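Local coordinates for protein endo-beta-1,4-glucanase (cellulase B) (Bacillus halodurans, PDB 4V2X) that hydrolyses beta-glucans, probably xyloglucan and mixed-linkage beta-1,3-1,4-glucans among them, using a family 5 catalytic module followed by an Ig-like module and a CBM46 module, at residues N394-K399 against W473-N478; I404-V409 against V443-L448; G458-V463 against V477-T482. One frame throughout, in Å; residues are numbered along the deposited sequence.

Interaction 1. Residues N394-K399 against W473-N478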
# COMPACT_ATOMS: atom_id res chain seq x y z
N ASN A 394 16.42 33.97 -29.68
CA ASN A 394 15.49 34.64 -30.59
C ASN A 394 15.83 36.12 -30.75
O ASN A 394 14.95 36.96 -30.92
CB ASN A 394 14.05 34.48 -30.10
CG ASN A 394 13.76 35.29 -28.86
OD1 ASN A 394 14.61 35.40 -27.97
ND2 ASN A 394 12.57 35.87 -28.79
N PHE A 395 17.12 36.44 -30.72
CA PHE A 395 17.54 37.83 -30.83
C PHE A 395 18.93 37.94 -31.41
O PHE A 395 19.71 37.00 -31.34
CB PHE A 395 17.48 38.56 -29.48
CG PHE A 395 18.23 37.86 -28.37
CD1 PHE A 395 19.61 37.89 -28.31
CD2 PHE A 395 17.54 37.18 -27.37
CE1 PHE A 395 20.30 37.24 -27.30
CE2 PHE A 395 18.23 36.53 -26.34
CZ PHE A 395 19.61 36.56 -26.31
N ILE A 396 19.21 39.10 -31.99
CA ILE A 396 20.54 39.48 -32.42
C ILE A 396 20.77 40.90 -31.92
O ILE A 396 20.03 41.81 -32.30
CB ILE A 396 20.67 39.44 -33.96
CG1 ILE A 396 20.52 38.00 -34.47
CG2 ILE A 396 22.01 40.03 -34.40
CD1 ILE A 396 20.33 37.90 -35.97
N TYR A 397 21.75 41.07 -31.04
CA TYR A 397 22.03 42.37 -30.44
C TYR A 397 23.14 43.10 -31.19
O TYR A 397 24.15 42.50 -31.56
CB TYR A 397 22.43 42.22 -28.98
CG TYR A 397 21.27 42.19 -28.02
CD1 TYR A 397 20.65 43.36 -27.62
CD2 TYR A 397 20.82 40.99 -27.48
CE1 TYR A 397 19.59 43.34 -26.72
CE2 TYR A 397 19.77 40.96 -26.58
CZ TYR A 397 19.16 42.13 -26.21
OH TYR A 397 18.12 42.12 -25.31
N LEU A 398 22.92 44.40 -31.40
CA LEU A 398 23.90 45.27 -32.03
C LEU A 398 24.23 46.42 -31.08
O LEU A 398 23.34 47.15 -30.67
CB LEU A 398 23.33 45.83 -33.32
CG LEU A 398 22.78 44.81 -34.32
CD1 LEU A 398 22.06 45.50 -35.46
CD2 LEU A 398 23.91 43.93 -34.84
N LYS A 399 25.51 46.60 -30.76
CA LYS A 399 25.93 47.68 -29.87
C LYS A 399 25.89 49.00 -30.63
O LYS A 399 26.57 49.17 -31.65
CB LYS A 399 27.35 47.42 -29.34
CG LYS A 399 27.87 48.47 -28.37
CD LYS A 399 27.48 48.20 -26.93
CE LYS A 399 28.30 49.03 -25.96
NZ LYS A 399 29.74 48.63 -25.92
N TRP A 473 11.29 30.56 -37.12
CA TRP A 473 11.99 31.11 -35.95
C TRP A 473 12.29 32.59 -36.19
O TRP A 473 12.79 32.97 -37.25
CB TRP A 473 13.29 30.34 -35.69
CG TRP A 473 13.99 30.76 -34.43
CD1 TRP A 473 15.04 31.63 -34.33
CD2 TRP A 473 13.69 30.34 -33.09
NE1 TRP A 473 15.41 31.78 -33.02
CE2 TRP A 473 14.60 30.99 -32.24
CE3 TRP A 473 12.74 29.48 -32.53
CZ2 TRP A 473 14.59 30.82 -30.85
CZ3 TRP A 473 12.73 29.29 -31.15
CH2 TRP A 473 13.65 29.96 -30.33
N HIS A 474 11.99 33.42 -35.20
CA HIS A 474 12.09 34.87 -35.35
C HIS A 474 13.21 35.45 -34.51
O HIS A 474 13.19 35.31 -33.30
CB HIS A 474 10.77 35.51 -34.93
CG HIS A 474 9.57 34.88 -35.55
ND1 HIS A 474 9.16 35.18 -36.83
CD2 HIS A 474 8.70 33.97 -35.08
CE1 HIS A 474 8.08 34.48 -37.12
NE2 HIS A 474 7.78 33.73 -36.07
N PHE A 475 14.19 36.07 -35.17
CA PHE A 475 15.25 36.79 -34.48
C PHE A 475 14.92 38.27 -34.40
O PHE A 475 14.85 38.95 -35.42
CB PHE A 475 16.59 36.66 -35.23
CG PHE A 475 17.10 35.25 -35.34
CD1 PHE A 475 17.79 34.67 -34.27
CD2 PHE A 475 16.95 34.53 -36.51
CE1 PHE A 475 18.27 33.37 -34.38
CE2 PHE A 475 17.44 33.25 -36.62
CZ PHE A 475 18.10 32.67 -35.55
N ARG A 476 14.74 38.76 -33.18
CA ARG A 476 14.51 40.18 -32.96
C ARG A 476 15.86 40.87 -33.05
O ARG A 476 16.81 40.49 -32.35
CB ARG A 476 13.86 40.42 -31.60
CG ARG A 476 12.49 39.77 -31.46
CD ARG A 476 11.99 39.81 -30.03
NE ARG A 476 11.63 41.16 -29.63
CZ ARG A 476 10.49 41.76 -29.98
NH1 ARG A 476 9.62 41.11 -30.73
NH2 ARG A 476 10.24 43.00 -29.59
N VAL A 477 15.96 41.88 -33.92
CA VAL A 477 17.20 42.61 -34.11
C VAL A 477 17.14 43.85 -33.23
O VAL A 477 16.31 44.73 -33.45
CB VAL A 477 17.45 42.98 -35.59
CG1 VAL A 477 18.71 43.82 -35.73
CG2 VAL A 477 17.53 41.72 -36.44
N ASN A 478 18.01 43.90 -32.22
CA ASN A 478 17.96 44.89 -31.16
C ASN A 478 19.22 45.73 -31.09
O ASN A 478 20.32 45.18 -31.07
CB ASN A 478 17.79 44.20 -29.80
CG ASN A 478 16.54 43.34 -29.74
OD1 ASN A 478 15.53 43.65 -30.36
ND2 ASN A 478 16.60 42.24 -28.98
O HOH W 1 11.14 36.16 -31.38
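Parallel pairing of two strands at an edge of the Ig-like module's mixed sheet sets F395, I396 and Y397 beside R476, V477 and N478. The two strands run 16° from parallel and are joined by four backbone hydrogen bonds: R476 N to N394 O, I396 N to R476 O, N478 N to I396 O, and L398 N to N478 O. The last is the shortest, 2.7 Å from L398 N to N478 O. Between these bonds the CA-H groups also lean on carbonyls, most closely F395 CA at 3.1 Å from R476 O. The amide N of F395 is buried without a polar partner.

Where strand 395-399 begins, N394 meets W473, with N394 CB 3.8 Å from W473 CZ2. The N394 amide, its CG turned in between the backbone N and the carbonyl carbon (chi1 71°), works in two directions: ND2 donates to a water at 3.0 Å, which in turn donates to H474 O, while Q333, in the family 5 hydrolase region, donates to OD1. W473 NE1 is taken up by S393 O.

In the five-stranded sheet, 395-399 is an outermost strand and 473-480 its inner neighbour, so each face is built from both. On the face with F395, R476 and N478, the ring of Y397 reaches across: its CE1 lies 3.7 Å from N478 CB, and the N478 amide group lies over one face of the ring, toward its rim, the two planes 64° apart. An edge of the same ring meets a face of F395. On the other face the packing is apolar. I396 CD1 touches F475 CB at 4.0 Å, and L398 CD1 touches V477 CG1 at 3.8 Å, with helix 445-452 covering L398 and V477 through A452.

Interaction 2. Residues I404-V409 against V443-L448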
# COMPACT_ATOMS: atom_id res chain seq x y z
N ILE A 404 28.60 47.50 -37.58
CA ILE A 404 27.75 46.31 -37.63
C ILE A 404 28.48 45.21 -38.40
O ILE A 404 28.93 45.43 -39.52
CB ILE A 404 26.38 46.65 -38.28
CG1 ILE A 404 25.61 47.59 -37.35
CG2 ILE A 404 25.58 45.37 -38.56
CD1 ILE A 404 24.35 48.17 -37.96
N ALA A 405 28.62 44.04 -37.78
CA ALA A 405 29.29 42.90 -38.40
C ALA A 405 28.29 41.80 -38.74
O ALA A 405 27.10 41.90 -38.42
CB ALA A 405 30.36 42.36 -37.47
N ASP A 406 28.78 40.75 -39.39
CA ASP A 406 27.98 39.56 -39.62
C ASP A 406 27.62 38.94 -38.28
O ASP A 406 28.45 38.91 -37.36
CB ASP A 406 28.74 38.53 -40.46
CG ASP A 406 29.08 39.02 -41.85
OD1 ASP A 406 28.58 40.08 -42.28
OD2 ASP A 406 29.87 38.33 -42.53
N ALA A 407 26.37 38.50 -38.15
CA ALA A 407 25.92 37.79 -36.97
C ALA A 407 25.82 36.32 -37.31
O ALA A 407 25.15 35.94 -38.27
CB ALA A 407 24.56 38.31 -36.53
N THR A 408 26.51 35.48 -36.53
CA THR A 408 26.42 34.04 -36.71
C THR A 408 25.75 33.43 -35.48
O THR A 408 26.16 33.68 -34.34
CB THR A 408 27.80 33.41 -36.96
OG1 THR A 408 28.34 33.93 -38.17
CG2 THR A 408 27.68 31.89 -37.08
N VAL A 409 24.71 32.65 -35.72
CA VAL A 409 23.95 32.00 -34.66
C VAL A 409 23.83 30.51 -34.94
O VAL A 409 23.77 30.09 -36.11
CB VAL A 409 22.54 32.62 -34.49
CG1 VAL A 409 22.63 34.03 -33.92
CG2 VAL A 409 21.77 32.64 -35.81
N VAL A 443 23.97 35.78 -40.71
CA VAL A 443 23.26 36.88 -41.33
C VAL A 443 24.27 37.99 -41.63
O VAL A 443 24.94 38.50 -40.73
CB VAL A 443 22.14 37.44 -40.41
CG1 VAL A 443 21.33 38.49 -41.15
CG2 VAL A 443 21.24 36.31 -39.92
N LYS A 444 24.37 38.37 -42.90
CA LYS A 444 25.40 39.33 -43.32
C LYS A 444 25.14 40.75 -42.80
O LYS A 444 23.99 41.19 -42.68
CB LYS A 444 25.54 39.34 -44.85
CG LYS A 444 25.97 38.01 -45.45
CD LYS A 444 27.43 37.69 -45.18
CE LYS A 444 27.77 36.26 -45.57
NZ LYS A 444 27.68 36.00 -47.03
N ALA A 445 26.23 41.44 -42.49
CA ALA A 445 26.21 42.80 -41.94
C ALA A 445 25.26 43.76 -42.65
O ALA A 445 24.54 44.51 -41.99
CB ALA A 445 27.62 43.37 -41.96
N HIS A 446 25.27 43.75 -43.98
CA HIS A 446 24.46 44.71 -44.74
C HIS A 446 22.96 44.52 -44.50
O HIS A 446 22.20 45.48 -44.56
CB HIS A 446 24.78 44.69 -46.25
CG HIS A 446 24.47 43.39 -46.92
ND1 HIS A 446 25.38 42.36 -46.99
CD2 HIS A 446 23.36 42.95 -47.56
CE1 HIS A 446 24.85 41.34 -47.64
NE2 HIS A 446 23.62 41.68 -48.00
N VAL A 447 22.56 43.29 -44.20
CA VAL A 447 21.16 43.00 -43.85
C VAL A 447 20.82 43.62 -42.50
O VAL A 447 19.78 44.26 -42.34
CB VAL A 447 20.88 41.49 -43.81
CG1 VAL A 447 19.47 41.21 -43.30
CG2 VAL A 447 21.10 40.86 -45.18
N LEU A 448 21.70 43.43 -41.53
CA LEU A 448 21.50 43.97 -40.19
C LEU A 448 21.57 45.49 -40.20
O LEU A 448 20.79 46.15 -39.52
CB LEU A 448 22.52 43.38 -39.21
CG LEU A 448 22.45 41.85 -39.05
CD1 LEU A 448 23.66 41.33 -38.28
CD2 LEU A 448 21.17 41.43 -38.36
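D406 reaches over to the first turn of helix 445-452, and its carboxylate takes the amide of A445, the residue after the N-cap K444: A445 N to D406 OD1 is 2.7 Å. With CG swung beside its own backbone N (chi1 -63°), D406 offers the anti side of OD1, and the donor lies 26° out of the carboxylate plane. The negative charge at the helix start would probably be favoured by the helix dipole. Against OD2 lies the aliphatic part of K444, with K444 CD 3.7 Å from D406 OD2; the lysine chain, bent at chi2 and chi4, takes NZ to a salt bridge with E435.

The apolar half of the contact centres on L448. Its CD1 lies 3.6 Å from A407 CB. I404 places CG2 opposite its backbone N, which brings that methyl to 3.7 Å from L448 CB. Separately, L448 CD1 and A445 CB rest against the backbone carbonyl oxygens of A405 and I404.

A407 and V443 form an antiparallel hydrogen-bonded pair through both backbone amides. Strand 407-412 thus lies beside 440-443 in the four-stranded sheet of the Ig-like module just where the chain turns into helix 445-452, while L448 also packs on V477 of strand 473-480.

Interaction 3. Residues G458-V463 against V477-T482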
# COMPACT_ATOMS: atom_id res chain seq x y z
N GLY A 458 16.49 49.47 -28.80
CA GLY A 458 15.41 48.50 -28.71
C GLY A 458 15.30 47.72 -30.00
O GLY A 458 16.24 47.69 -30.81
N THR A 459 14.14 47.11 -30.22
CA THR A 459 13.95 46.23 -31.36
C THR A 459 13.73 47.04 -32.64
O THR A 459 12.75 47.78 -32.75
CB THR A 459 12.76 45.27 -31.14
OG1 THR A 459 12.99 44.51 -29.94
CG2 THR A 459 12.61 44.33 -32.32
N ASN A 460 14.64 46.87 -33.60
CA ASN A 460 14.62 47.60 -34.87
C ASN A 460 13.82 46.87 -35.93
O ASN A 460 13.22 47.49 -36.80
CB ASN A 460 16.04 47.80 -35.41
CG ASN A 460 16.98 48.41 -34.39
OD1 ASN A 460 17.96 47.78 -33.97
ND2 ASN A 460 16.68 49.64 -33.97
N GLY A 461 13.83 45.55 -35.87
CA GLY A 461 13.19 44.73 -36.88
C GLY A 461 13.42 43.28 -36.60
O GLY A 461 13.80 42.91 -35.48
N MET A 462 13.20 42.44 -37.61
CA MET A 462 13.24 40.99 -37.43
C MET A 462 13.89 40.29 -38.61
O MET A 462 13.69 40.69 -39.75
CB MET A 462 11.81 40.48 -37.27
CG MET A 462 11.71 39.03 -36.82
SD MET A 462 9.98 38.59 -36.59
CE MET A 462 9.39 40.08 -35.78
N VAL A 463 14.65 39.24 -38.31
CA VAL A 463 15.13 38.31 -39.32
C VAL A 463 14.39 37.01 -39.03
O VAL A 463 14.47 36.47 -37.92
CB VAL A 463 16.65 38.09 -39.25
CG1 VAL A 463 17.07 36.96 -40.16
CG2 VAL A 463 17.38 39.38 -39.62
N VAL A 477 15.96 41.88 -33.92
CA VAL A 477 17.20 42.61 -34.11
C VAL A 477 17.14 43.85 -33.23
O VAL A 477 16.31 44.73 -33.45
CB VAL A 477 17.45 42.98 -35.59
CG1 VAL A 477 18.71 43.82 -35.73
CG2 VAL A 477 17.53 41.72 -36.44
N ASN A 478 18.01 43.90 -32.22
CA ASN A 478 17.96 44.89 -31.16
C ASN A 478 19.22 45.73 -31.09
O ASN A 478 20.32 45.18 -31.07
CB ASN A 478 17.79 44.20 -29.80
CG ASN A 478 16.54 43.34 -29.74
OD1 ASN A 478 15.53 43.65 -30.36
ND2 ASN A 478 16.60 42.24 -28.98
N THR A 479 19.07 47.05 -31.06
CA THR A 479 20.20 47.93 -30.82
C THR A 479 20.22 48.30 -29.34
O THR A 479 19.18 48.63 -28.77
CB THR A 479 20.10 49.20 -31.67
OG1 THR A 479 20.11 48.83 -33.06
CG2 THR A 479 21.27 50.12 -31.39
N TYR A 480 21.40 48.23 -28.73
CA TYR A 480 21.55 48.52 -27.31
C TYR A 480 22.78 49.38 -27.02
O TYR A 480 23.73 49.44 -27.82
CB TYR A 480 21.62 47.22 -26.50
CG TYR A 480 22.97 46.51 -26.60
CD1 TYR A 480 23.30 45.76 -27.72
CD2 TYR A 480 23.90 46.61 -25.58
CE1 TYR A 480 24.52 45.12 -27.81
CE2 TYR A 480 25.13 45.97 -25.66
CZ TYR A 480 25.43 45.22 -26.78
OH TYR A 480 26.64 44.58 -26.89
N ARG A 481 22.74 50.05 -25.87
CA ARG A 481 23.92 50.64 -25.24
C ARG A 481 24.00 50.10 -23.82
O ARG A 481 23.04 49.51 -23.31
CB ARG A 481 23.82 52.16 -25.13
CG ARG A 481 23.05 52.83 -26.24
CD ARG A 481 22.91 54.32 -25.94
NE ARG A 481 24.22 54.94 -25.78
CZ ARG A 481 24.59 55.71 -24.75
NH1 ARG A 481 23.74 55.98 -23.76
NH2 ARG A 481 25.81 56.22 -24.72
N THR A 482 25.13 50.32 -23.16
CA THR A 482 25.26 49.91 -21.77
C THR A 482 24.10 50.49 -20.97
O THR A 482 23.83 51.70 -21.05
CB THR A 482 26.62 50.35 -21.18
OG1 THR A 482 27.67 49.60 -21.80
CG2 THR A 482 26.66 50.11 -19.67
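Five hydrogen bonds join G458-V463 to V477-T479, four of them from the backbone. G458 and T479 form an antiparallel hydrogen-bonded pair, G458 N to T479 O at 2.8 Å and T479 N back to G458 O. Next comes T459 opposite N478, a non-hydrogen-bonded pair whose CA atoms lie 4.2 Å apart and whose side chains point the same way, side by side. Then the register slips. V477 is faced by two residues at once: N460 N gives to V477 O at 2.7 Å, and V477 N gives to G461 O at 2.9 Å.

The fifth bond is between side chains. T479 OG1 donates to N460 OD1 at 2.6 Å, the hydroxyl tilted 21° from the carbonyl plane and the two side chains crossing nearly at a right angle. N460 holds CG beside its own backbone N (chi1 -52°), which carries the amide across the strand gap, and its ND2 is held by T456 O. With a leucine in its place, T479 OG1 would probably lose its acceptor and T456 O this donor, leaving the start of the bulge less firmly tied to both neighbours.

Apolar contact is sparser. V463 CG2 meets V477 CG2 at 4.0 Å, and both valines lie against helix 445-452 through I451.

Backbone shape explains the glycine at G458: its positive phi would jam a CB against the preceding carbonyl oxygen. The strands run roughly antiparallel, with 141° between their directions, and the doubled residues N460 and G461 opposite V477 make this a classic beta bulge in the hairpin of strands 458-467 and 473-480, in the mixed sheet of the Ig-like module.

Interactions 1 and 3 flank the same strand, 473-480, sharing V477 and N478, and their centres are only about 6 Å apart; F475 N to V463 O, 2.8 Å, is a probable hydrogen bond that carries the pairing of the hairpin onward. Interaction 2 belongs to the other sheet and lies about 11 Å from interaction 1 and 13 Å from interaction 3, centre to centre. The two sheets and helix 445-452 meet in an apolar interior: I396 CG2 is 3.7 Å from A407 CB, F475 CZ is 3.7 Å from V409 CG2, and V477 CG2 is 4.1 Å from L448 CD2 of the helix. Toward the start of strand 473-480, the H474 side chain is about 10 Å from a bound calcium ion.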